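Cell division protein FtsI/penicillin binding protein 2 (Legionella pneumophila subsp. pneumophila ATCC 43290, PDB 4ZTK) probably acts as a D,D-transpeptidase of the penicillin-binding protein family, cross-linking peptidoglycan peptides during bacterial cell division. Local coordinates at residues Ala87-Asn92 with Arg152-Glu157; Tyr196-Leu199 with His204-Asp207; Leu199-His204 with Arg208-Ile213. One frame throughout, in Å; residues are numbered along the deposited sequence.

Interaction 1: residues Ala87-Asn92 with Arg152-Glu157; sequences AAAAIN and RKKLTE
K154 meets helix 83-92 first through the root of its side chain: its CB lies 3.6 Å from the CB of A89, and the next carbon, CG, keeps the same distance from that methyl while also approaching the A89 CA. This matches the backbone register, in which A89 and K154 have the closest CA atoms. CG stands anti to the backbone N (chi1 -173°), which lays the start of the chain against the methyl. Beyond it the chain folds back on itself, with turns at both chi2 and chi3, so CD and CE do not run on along the helix but swing the ammonium round to its own E157. There NZ forms a salt bridge with E157 OE2 at 2.8 Å, on the syn side of the carboxylate, and also donates to the carbonyl O of I213. N92 ND2 is 4.4 Å from K154 NZ, too far to bond, and the polar end of N92 is held elsewhere: its OD1 accepts from S218 OG and the S215 backbone N.

The two helices belong to the helical part of the penicillin-binding transpeptidase fold. Helix 83-92 is the one whose start carries an SxxK sequence pattern, consistent with the active-site helix of this family. The axes of the two short segments approach to 9.4 Å, their directions 123° apart.

L155 adds a flank of apolar contact, its CD1 lying 4.3 Å from A89 CB, and it continues onto I82, F85 and I86 beside and along the same helix. K153 NZ, from the same helix as K154, takes the other carboxylate oxygen of E157, OE1, at 2.9 Å, from above the carboxylate plane, so two lysines share one glutamate.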
loop_
_atom_site.group_PDB
_atom_site.type_symbol
_atom_site.label_atom_id
_atom_site.label_comp_id
_atom_site.label_asym_id
_atom_site.label_seq_id
_atom_site.Cartn_x
_atom_site.Cartn_y
_atom_site.Cartn_z
ATOM N N ALA A 87 6.777 -6.368 9.255
ATOM C CA ALA A 87 6.841 -5.981 10.660
ATOM C C ALA A 87 5.802 -6.724 11.493
ATOM O O ALA A 87 6.099 -7.180 12.595
ATOM C CB ALA A 87 6.662 -4.478 10.809
ATOM N N ALA A 88 4.586 -6.832 10.964
ATOM C CA ALA A 88 3.494 -7.505 11.662
ATOM C C ALA A 88 3.838 -8.959 11.935
ATOM O O ALA A 88 3.651 -9.452 13.048
ATOM C CB ALA A 88 2.207 -7.411 10.854
ATOM N N ALA A 89 4.345 -9.641 10.912
ATOM C CA ALA A 89 4.733 -11.041 11.040
ATOM C C ALA A 89 5.804 -11.219 12.111
ATOM O O ALA A 89 5.747 -12.156 12.908
ATOM C CB ALA A 89 5.226 -11.576 9.704
ATOM N N ALA A 90 6.774 -10.310 12.133
ATOM C CA ALA A 90 7.885 -10.397 13.072
ATOM C C ALA A 90 7.438 -10.110 14.500
ATOM O O ALA A 90 7.834 -10.807 15.436
ATOM C CB ALA A 90 8.992 -9.439 12.670
ATOM N N ILE A 91 6.630 -9.066 14.654
ATOM C CA ILE A 91 6.099 -8.667 15.955
ATOM C C ILE A 91 5.174 -9.739 16.526
ATOM O O ILE A 91 5.177 -10.003 17.726
ATOM C CB ILE A 91 5.317 -7.332 15.852
ATOM C CG1 ILE A 91 6.271 -6.176 15.559
ATOM C CG2 ILE A 91 4.542 -7.045 17.129
ATOM C CD1 ILE A 91 7.401 -6.071 16.545
ATOM N N ASN A 92 4.386 -10.363 15.658
ATOM C CA ASN A 92 3.360 -11.294 16.107
ATOM C C ASN A 92 3.904 -12.649 16.550
ATOM O O ASN A 92 3.265 -13.348 17.339
ATOM C CB ASN A 92 2.302 -11.480 15.019
ATOM C CG ASN A 92 0.998 -12.021 15.562
ATOM O OD1 ASN A 92 0.239 -11.303 16.212
ATOM N ND2 ASN A 92 0.723 -13.285 15.284
ATOM N N ARG A 152 6.881 -16.296 5.136
ATOM C CA ARG A 152 6.079 -16.830 4.038
ATOM C C ARG A 152 4.649 -17.161 4.473
ATOM O O ARG A 152 3.695 -16.832 3.776
ATOM C CB ARG A 152 6.735 -18.063 3.418
ATOM C CG ARG A 152 7.930 -17.759 2.534
ATOM C CD ARG A 152 8.267 -18.965 1.667
ATOM N NE ARG A 152 7.179 -19.279 0.746
ATOM C CZ ARG A 152 7.126 -20.372 -0.005
ATOM N NH1 ARG A 152 8.099 -21.269 0.056
ATOM N NH2 ARG A 152 6.093 -20.573 -0.812
ATOM N N LYS A 153 4.511 -17.810 5.626
ATOM C CA LYS A 153 3.198 -18.200 6.131
ATOM C C LYS A 153 2.332 -16.993 6.472
ATOM O O LYS A 153 1.177 -16.908 6.051
ATOM C CB LYS A 153 3.337 -19.100 7.358
ATOM C CG LYS A 153 2.035 -19.311 8.116
ATOM C CD LYS A 153 2.195 -20.353 9.216
ATOM C CE LYS A 153 0.935 -20.461 10.059
ATOM N NZ LYS A 153 0.593 -19.161 10.711
ATOM N N LYS A 154 2.887 -16.060 7.235
ATOM C CA LYS A 154 2.105 -14.917 7.686
ATOM C C LYS A 154 1.736 -13.984 6.533
ATOM O O LYS A 154 0.618 -13.474 6.484
ATOM C CB LYS A 154 2.813 -14.162 8.816
ATOM C CG LYS A 154 1.966 -13.059 9.449
ATOM C CD LYS A 154 0.660 -13.604 10.015
ATOM C CE LYS A 154 0.911 -14.613 11.121
ATOM N NZ LYS A 154 -0.354 -15.263 11.555
ATOM N N LEU A 155 2.656 -13.772 5.597
ATOM C CA LEU A 155 2.344 -12.914 4.453
ATOM C C LEU A 155 1.320 -13.575 3.526
ATOM O O LEU A 155 0.494 -12.892 2.915
ATOM C CB LEU A 155 3.603 -12.509 3.682
ATOM C CG LEU A 155 4.117 -11.109 4.041
ATOM C CD1 LEU A 155 4.503 -11.025 5.513
ATOM C CD2 LEU A 155 5.282 -10.703 3.149
ATOM N N THR A 156 1.371 -14.900 3.437
ATOM C CA THR A 156 0.382 -15.641 2.667
ATOM C C THR A 156 -0.997 -15.439 3.285
ATOM O O THR A 156 -1.977 -15.199 2.580
ATOM C CB THR A 156 0.732 -17.146 2.590
ATOM O OG1 THR A 156 1.886 -17.318 1.759
ATOM C CG2 THR A 156 -0.432 -17.960 2.007
ATOM N N GLU A 157 -1.056 -15.507 4.609
ATOM C CA GLU A 157 -2.299 -15.265 5.331
ATOM C C GLU A 157 -2.844 -13.850 5.141
ATOM O O GLU A 157 -4.048 -13.628 5.263
ATOM C CB GLU A 157 -2.117 -15.572 6.817
ATOM C CG GLU A 157 -1.993 -17.057 7.108
ATOM C CD GLU A 157 -1.755 -17.351 8.577
ATOM O OE1 GLU A 157 -1.546 -18.534 8.920
ATOM O OE2 GLU A 157 -1.775 -16.402 9.388
#

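Interaction 2: residues Tyr196-Leu199 with His204-Asp207; sequences YAIL and HSFD
Apolar contact carries this interaction: the CZ/CE2 end of the F206 ring reaches A197 and I198, on the last turns of helix 189-200. F206 CZ lies 3.7 Å from A197 CB and 3.8 Å from I198 CG1, and CE2 stands beside the A197 carbonyl C, which meets the ring at its edge, in plane. The isoleucine and phenylalanine side chains cross at about a right angle.

I198 spreads its branches over three neighbours. CG1 sits beside the backbone N (chi1 -65°) and takes the F206 contact, and its chain then runs straight on (chi2 -180°), carrying CD1 to within 3.9 Å of S205 OG and 4.0 Å of S205 CB. The other branch, CG2, turns to the backbone instead and comes 3.6 Å from the carbonyl O of H204. I198 also touches F158, while A197 touches V275 of strand 274-281, so A197 lies between F206 and the central sheet.

Among polar atoms, the I198 carbonyl O and the H204 amide N are in contact at 3.6 Å. The CA atoms of I198 and S205, the nearest pair across the two segments, are 5.4 Å apart, which shows how closely the strand follows the helix.

The arrangement is that of a beta hairpin, 204-205 against 211-212, whose first strand folds back on the last turn of helix 189-200 after the type I' turn N201-H204, here within the transpeptidase domain and outside its central five-stranded sheet.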
loop_
_atom_site.group_PDB
_atom_site.type_symbol
_atom_site.label_atom_id
_atom_site.label_comp_id
_atom_site.label_asym_id
_atom_site.label_seq_id
_atom_site.Cartn_x
_atom_site.Cartn_y
_atom_site.Cartn_z
ATOM N N TYR A 196 -4.315 -4.517 2.914
ATOM C CA TYR A 196 -4.406 -3.376 3.817
ATOM C C TYR A 196 -5.751 -3.336 4.553
ATOM O O TYR A 196 -5.831 -2.871 5.691
ATOM C CB TYR A 196 -4.112 -2.059 3.088
ATOM C CG TYR A 196 -2.639 -1.735 3.114
ATOM C CD1 TYR A 196 -1.782 -2.238 2.150
ATOM C CD2 TYR A 196 -2.101 -0.964 4.130
ATOM C CE1 TYR A 196 -0.424 -1.964 2.187
ATOM C CE2 TYR A 196 -0.751 -0.687 4.179
ATOM C CZ TYR A 196 0.082 -1.193 3.207
ATOM O OH TYR A 196 1.427 -0.921 3.250
ATOM N N ALA A 197 -6.794 -3.855 3.915
ATOM C CA ALA A 197 -8.106 -3.914 4.551
ATOM C C ALA A 197 -8.058 -4.783 5.806
ATOM O O ALA A 197 -8.775 -4.531 6.773
ATOM C CB ALA A 197 -9.158 -4.425 3.578
ATOM N N ILE A 198 -7.196 -5.793 5.797
ATOM C CA ILE A 198 -7.038 -6.655 6.962
ATOM C C ILE A 198 -6.518 -5.856 8.161
ATOM O O ILE A 198 -7.024 -5.988 9.277
ATOM C CB ILE A 198 -6.117 -7.851 6.663
ATOM C CG1 ILE A 198 -6.764 -8.754 5.606
ATOM C CG2 ILE A 198 -5.833 -8.639 7.938
ATOM C CD1 ILE A 198 -5.941 -9.975 5.239
ATOM N N LEU A 199 -5.521 -5.014 7.920
ATOM C CA LEU A 199 -4.977 -4.160 8.970
ATOM C C LEU A 199 -6.028 -3.174 9.464
ATOM O O LEU A 199 -6.118 -2.901 10.660
ATOM C CB LEU A 199 -3.749 -3.400 8.468
ATOM C CG LEU A 199 -2.572 -4.240 7.969
ATOM C CD1 LEU A 199 -1.482 -3.331 7.409
ATOM C CD2 LEU A 199 -2.019 -5.127 9.079
ATOM N N HIS A 204 -8.091 -8.648 11.435
ATOM C CA HIS A 204 -8.983 -9.769 11.142
ATOM C C HIS A 204 -9.208 -9.886 9.643
ATOM O O HIS A 204 -9.313 -8.880 8.942
ATOM C CB HIS A 204 -10.333 -9.590 11.843
ATOM C CG HIS A 204 -10.282 -9.809 13.322
ATOM N ND1 HIS A 204 -9.739 -8.890 14.193
ATOM C CD2 HIS A 204 -10.701 -10.847 14.084
ATOM C CE1 HIS A 204 -9.826 -9.351 15.429
ATOM N NE2 HIS A 204 -10.406 -10.537 15.389
ATOM N N SER A 205 -9.289 -11.113 9.150
ATOM C CA SER A 205 -9.536 -11.327 7.732
ATOM C C SER A 205 -10.942 -11.826 7.448
ATOM O O SER A 205 -11.265 -12.986 7.698
ATOM C CB SER A 205 -8.528 -12.299 7.132
ATOM O OG SER A 205 -8.830 -12.524 5.767
ATOM N N PHE A 206 -11.755 -10.918 6.924
ATOM C CA PHE A 206 -13.077 -11.184 6.370
ATOM C C PHE A 206 -13.135 -12.468 5.540
ATOM O O PHE A 206 -13.971 -13.338 5.789
ATOM C CB PHE A 206 -13.458 -9.995 5.490
ATOM C CG PHE A 206 -12.262 -9.284 4.907
ATOM C CD1 PHE A 206 -11.715 -9.691 3.699
ATOM C CD2 PHE A 206 -11.667 -8.228 5.582
ATOM C CE1 PHE A 206 -10.610 -9.053 3.172
ATOM C CE2 PHE A 206 -10.567 -7.590 5.061
ATOM C CZ PHE A 206 -10.040 -8.001 3.852
ATOM N N ASP A 207 -12.236 -12.580 4.562
ATOM C CA ASP A 207 -12.198 -13.720 3.643
ATOM C C ASP A 207 -11.955 -15.054 4.355
ATOM O O ASP A 207 -12.215 -16.119 3.796
ATOM C CB ASP A 207 -11.136 -13.504 2.555
ATOM C CG ASP A 207 -11.477 -12.354 1.619
ATOM O OD1 ASP A 207 -12.673 -12.014 1.504
ATOM O OD2 ASP A 207 -10.550 -11.794 0.995
#

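Interaction 3: residues Leu199-His204 with Arg208-Ile213; sequences LANKGH and RGNSAI
H204 and A212 form an antiparallel, non-hydrogen-bonded pair with CA atoms 4.2 Å apart, and beyond it the amide N of I213 donates to the carbonyl O of G203 over 2.7 Å, nearly in line with the C=O bond. This is a two-stranded beta hairpin, 204-205 against 211-212, with a G1 beta bulge: N210 and S211 both face S205, and N210 has a positive phi. A type I' turn from N201 to H204 leads in from the helix end. The H204 CA also makes a CA-H...O contact of 3.2 Å with S211 O.

Around the H204 imidazole, one face is taken by the methyl of A212, whose CB stands 4.1 Å from the ring centroid and 24° off its normal, a CH-pi contact displaced toward the rim. At the ring edge, in plane, the carbonyl O of N210 comes 3.4 Å from CD2. The N210 side-chain amide lies on the side of the ring plane away from A212, tilted only 21° from that plane, and brings ND2 to 3.5 Å from H204 CB.

N201 bridges helix end and bulge. Its amide reaches across so that ND2 donates weakly to N210 OD1 at 3.4 Å, the two amide planes standing steeply across one another. The same ND2 gives a second weak bond to the H204 carbonyl O, so the nitrogen is shared rather than firmly held.

The bond from H204 ND1 to the carbonyl O of K202, 2.9 Å, adds a polar restraint on the ring's rotation; the donor comes from above the carbonyl plane, 63° out of it.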
loop_
_atom_site.group_PDB
_atom_site.type_symbol
_atom_site.label_atom_id
_atom_site.label_comp_id
_atom_site.label_asym_id
_atom_site.label_seq_id
_atom_site.Cartn_x
_atom_site.Cartn_y
_atom_site.Cartn_z
ATOM N N LEU A 199 -5.521 -5.014 7.920
ATOM C CA LEU A 199 -4.977 -4.160 8.970
ATOM C C LEU A 199 -6.028 -3.174 9.464
ATOM O O LEU A 199 -6.118 -2.901 10.660
ATOM C CB LEU A 199 -3.749 -3.400 8.468
ATOM C CG LEU A 199 -2.572 -4.240 7.969
ATOM C CD1 LEU A 199 -1.482 -3.331 7.409
ATOM C CD2 LEU A 199 -2.019 -5.127 9.079
ATOM N N ALA A 200 -6.824 -2.646 8.539
ATOM C CA ALA A 200 -7.877 -1.706 8.886
ATOM C C ALA A 200 -8.994 -2.403 9.654
ATOM O O ALA A 200 -9.736 -1.765 10.396
ATOM C CB ALA A 200 -8.428 -1.030 7.633
ATOM N N ASN A 201 -9.100 -3.717 9.479
ATOM C CA ASN A 201 -10.161 -4.504 10.097
ATOM C C ASN A 201 -9.682 -5.108 11.418
ATOM O O ASN A 201 -10.113 -6.193 11.810
ATOM C CB ASN A 201 -10.615 -5.608 9.130
ATOM C CG ASN A 201 -11.900 -6.293 9.567
ATOM O OD1 ASN A 201 -12.706 -5.720 10.293
ATOM N ND2 ASN A 201 -12.086 -7.536 9.129
ATOM N N LYS A 202 -8.780 -4.396 12.092
ATOM C CA LYS A 202 -8.211 -4.838 13.369
ATOM C C LYS A 202 -7.461 -6.169 13.254
ATOM O O LYS A 202 -7.491 -6.994 14.166
ATOM C CB LYS A 202 -9.289 -4.911 14.458
ATOM C CG LYS A 202 -9.933 -3.565 14.780
ATOM C CD LYS A 202 -11.449 -3.672 14.946
ATOM C CE LYS A 202 -11.844 -4.345 16.253
ATOM N NZ LYS A 202 -13.324 -4.390 16.424
ATOM N N GLY A 203 -6.786 -6.370 12.128
ATOM C CA GLY A 203 -5.982 -7.562 11.923
ATOM C C GLY A 203 -6.806 -8.821 11.737
ATOM O O GLY A 203 -6.290 -9.927 11.873
ATOM N N HIS A 204 -8.091 -8.648 11.435
ATOM C CA HIS A 204 -8.983 -9.769 11.142
ATOM C C HIS A 204 -9.208 -9.886 9.643
ATOM O O HIS A 204 -9.313 -8.880 8.942
ATOM C CB HIS A 204 -10.333 -9.590 11.843
ATOM C CG HIS A 204 -10.282 -9.809 13.322
ATOM N ND1 HIS A 204 -9.739 -8.890 14.193
ATOM C CD2 HIS A 204 -10.701 -10.847 14.084
ATOM C CE1 HIS A 204 -9.826 -9.351 15.429
ATOM N NE2 HIS A 204 -10.406 -10.537 15.389
ATOM N N ARG A 208 -11.448 -14.987 5.581
ATOM C CA ARG A 208 -11.265 -16.176 6.400
ATOM C C ARG A 208 -12.264 -16.219 7.554
ATOM O O ARG A 208 -11.924 -16.628 8.664
ATOM C CB ARG A 208 -9.835 -16.260 6.932
ATOM C CG ARG A 208 -8.825 -16.766 5.917
ATOM C CD ARG A 208 -7.496 -17.054 6.589
ATOM N NE ARG A 208 -7.672 -17.875 7.784
ATOM C CZ ARG A 208 -6.712 -18.127 8.668
ATOM N NH1 ARG A 208 -6.965 -18.883 9.728
ATOM N NH2 ARG A 208 -5.499 -17.621 8.494
ATOM N N GLY A 209 -13.495 -15.797 7.280
ATOM C CA GLY A 209 -14.554 -15.809 8.275
ATOM C C GLY A 209 -14.264 -14.898 9.451
ATOM O O GLY A 209 -14.618 -15.207 10.589
ATOM N N ASN A 210 -13.618 -13.772 9.164
ATOM C CA ASN A 210 -13.195 -12.813 10.184
ATOM C C ASN A 210 -12.289 -13.426 11.254
ATOM O O ASN A 210 -12.466 -13.188 12.449
ATOM C CB ASN A 210 -14.397 -12.097 10.814
ATOM C CG ASN A 210 -14.199 -10.592 10.899
ATOM O OD1 ASN A 210 -14.377 -9.873 9.913
ATOM N ND2 ASN A 210 -13.825 -10.109 12.079
ATOM N N SER A 211 -11.317 -14.217 10.809
ATOM C CA SER A 211 -10.316 -14.783 11.704
ATOM C C SER A 211 -9.210 -13.768 11.964
ATOM O O SER A 211 -8.862 -12.983 11.085
ATOM C CB SER A 211 -9.719 -16.054 11.101
ATOM O OG SER A 211 -10.706 -17.061 10.959
ATOM N N ALA A 212 -8.660 -13.789 13.173
ATOM C CA ALA A 212 -7.549 -12.916 13.520
ATOM C C ALA A 212 -6.269 -13.402 12.853
ATOM O O ALA A 212 -5.787 -14.493 13.147
ATOM C CB ALA A 212 -7.371 -12.857 15.032
ATOM N N ILE A 213 -5.732 -12.594 11.945
ATOM C CA ILE A 213 -4.465 -12.909 11.292
ATOM C C ILE A 213 -3.304 -12.559 12.216
ATOM O O ILE A 213 -2.323 -13.295 12.302
ATOM C CB ILE A 213 -4.320 -12.164 9.951
ATOM C CG1 ILE A 213 -5.467 -12.544 9.017
ATOM C CG2 ILE A 213 -2.986 -12.484 9.298
ATOM C CD1 ILE A 213 -5.629 -14.046 8.841
#

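Along the chain, helix 83-92 comes first, and interaction 1 closes the longest loop when helix 148-157 returns to it, spanning residues 94-124, which are not modelled, and helices 127-133 and 136-146. Interactions 2 and 3 follow in series, neither nested in interaction 1. Both start from the end of helix 189-200 and share L199 and H204; their short loops cross, since 199-204 starts before 204-207 and 208-213 follows it. S205 N bonds S211 O, joining the two contacts through the hairpin. The hairpin then returns to interaction 1, where K154 NZ reaches I213 O and E157 packs on I198 and I213. Together they tie the hairpin to helices 189-200 and 148-157, the latter packed on helix 83-92.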